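Local coordinates for protein esterase (uncultured bacterium pCosCE1, PDB 7ATL) that hydrolyses carboxylic esters as a family VIII carboxylesterase with a beta-lactamase-like fold and also shows promiscuous acyltransferase activity, at residues I71-M76 with L275-T280. Numbering follows the deposited sequence.
Sequences ITLAAM and LQLVET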
# COMPACT_ATOMS: atom_id res chain seq x y z
N ILE A 71 6.89 -4.67 0.85
CA ILE A 71 8.32 -4.34 1.11
C ILE A 71 8.56 -4.34 2.62
O ILE A 71 9.69 -4.73 3.04
CB ILE A 71 8.75 -3.04 0.41
CG1 ILE A 71 8.46 -3.08 -1.08
CG2 ILE A 71 10.22 -2.75 0.68
CD1 ILE A 71 9.21 -4.15 -1.82
N THR A 72 7.54 -3.97 3.40
CA THR A 72 7.57 -4.15 4.88
C THR A 72 7.80 -5.64 5.18
O THR A 72 8.67 -5.94 6.02
CB THR A 72 6.29 -3.61 5.53
OG1 THR A 72 6.24 -2.21 5.24
CG2 THR A 72 6.25 -3.87 7.02
N LEU A 73 7.10 -6.55 4.49
CA LEU A 73 7.30 -8.02 4.67
C LEU A 73 8.76 -8.38 4.36
O LEU A 73 9.31 -9.18 5.11
CB LEU A 73 6.38 -8.87 3.79
CG LEU A 73 6.65 -10.38 3.92
CD1 LEU A 73 6.63 -10.78 5.39
CD2 LEU A 73 5.66 -11.21 3.16
N ALA A 74 9.34 -7.88 3.27
CA ALA A 74 10.74 -8.20 2.90
C ALA A 74 11.67 -7.84 4.07
O ALA A 74 12.49 -8.68 4.46
CB ALA A 74 11.11 -7.50 1.62
N ALA A 75 11.51 -6.63 4.62
CA ALA A 75 12.28 -6.10 5.77
C ALA A 75 12.10 -6.98 7.01
O ALA A 75 13.10 -7.26 7.70
CB ALA A 75 11.84 -4.69 6.08
N MET A 76 10.85 -7.31 7.35
CA MET A 76 10.56 -8.07 8.59
C MET A 76 11.20 -9.46 8.49
O MET A 76 11.70 -9.99 9.53
CB MET A 76 9.06 -8.21 8.82
CG MET A 76 8.40 -6.92 9.24
SD MET A 76 9.24 -5.97 10.50
CE MET A 76 9.31 -7.18 11.82
N LEU A 275 -3.66 -11.50 -1.40
CA LEU A 275 -4.35 -12.31 -0.37
C LEU A 275 -3.33 -13.21 0.31
O LEU A 275 -3.44 -13.39 1.54
CB LEU A 275 -5.47 -13.13 -1.00
CG LEU A 275 -6.23 -14.01 -0.00
CD1 LEU A 275 -6.74 -13.19 1.17
CD2 LEU A 275 -7.39 -14.71 -0.67
N GLN A 276 -2.38 -13.77 -0.46
CA GLN A 276 -1.24 -14.57 0.07
C GLN A 276 -0.49 -13.69 1.07
O GLN A 276 -0.22 -14.16 2.19
CB GLN A 276 -0.25 -14.99 -1.02
CG GLN A 276 -0.64 -16.24 -1.80
CD GLN A 276 -0.97 -17.35 -0.82
OE1 GLN A 276 -0.15 -17.77 0.00
NE2 GLN A 276 -2.23 -17.77 -0.86
N LEU A 277 -0.19 -12.46 0.67
CA LEU A 277 0.54 -11.49 1.53
C LEU A 277 -0.24 -11.25 2.84
O LEU A 277 0.36 -11.27 3.92
CB LEU A 277 0.74 -10.19 0.74
CG LEU A 277 1.12 -8.99 1.59
CD1 LEU A 277 2.48 -9.23 2.24
CD2 LEU A 277 1.12 -7.71 0.76
N VAL A 278 -1.54 -10.97 2.75
CA VAL A 278 -2.35 -10.58 3.93
C VAL A 278 -2.52 -11.78 4.87
O VAL A 278 -2.38 -11.59 6.11
CB VAL A 278 -3.69 -9.96 3.50
CG1 VAL A 278 -4.58 -9.66 4.70
CG2 VAL A 278 -3.49 -8.70 2.67
N GLU A 279 -2.79 -12.99 4.35
CA GLU A 279 -2.87 -14.23 5.17
C GLU A 279 -1.54 -14.41 5.92
O GLU A 279 -1.58 -14.60 7.16
CB GLU A 279 -3.18 -15.45 4.30
CG GLU A 279 -4.67 -15.73 4.21
CD GLU A 279 -5.27 -16.08 5.55
OE1 GLU A 279 -4.91 -17.17 6.08
OE2 GLU A 279 -6.05 -15.24 6.09
N THR A 280 -0.41 -14.28 5.23
CA THR A 280 0.96 -14.37 5.81
C THR A 280 1.12 -13.38 6.98
O THR A 280 1.65 -13.77 8.04
CB THR A 280 2.00 -14.13 4.73
OG1 THR A 280 1.77 -15.08 3.69
CG2 THR A 280 3.42 -14.27 5.25
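Leu73 of helix 67-80 reaches across to helix 271-283 and sets one methyl, CD2, against Leu277 and Thr280. The tight part is the leucine pair, where Leu73 CD2 lies 3.9 Å from Leu277 CD1, ordinary van der Waals contact between branched apolar ends. Leucine suits both places, since its branched end spans the gap between helices whose Leu73 and Leu277 CA atoms stand 8.2 Å apart and buries no polar atom. The two side chains run past each other in opposite directions, and of their atoms only Leu73 CD2 and Leu277 CD1 come this close. In Leu277 the bond leaving the backbone does not aim at the other helix; with CG anti to the backbone N (chi1 164°), the side chain carries CD1 across to its partner.

The looser flank belongs to Thr280, whose methyl CG2 comes to 4.3 Å from Leu73 CD2. Threonine suits this place because its two branches do different work. OG1 turns back to its own helix and bonds Gln276 O at 2.7 Å, while Thr280 N reaches the same oxygen from the opposite face of the carbonyl plane. The hydroxyl is thus satisfied within the helix, and the methyl can face leucine. All three touching residues are buried; Leu202, from a loop, packs on both Leu73 and Thr280. The partly exposed side chain of Gln276 marks the open side.

The contact joins the helix that starts near a probable SxxK motif (Ser65, Lys68), as in serine beta-lactamases, to a helix whose Glu279 OE2 hydrogen-bonds Ser356 OG of the central antiparallel sheet. Cohesion here is dispersive and hydrophobic, spacing set by methyl packing rather than polar pairing.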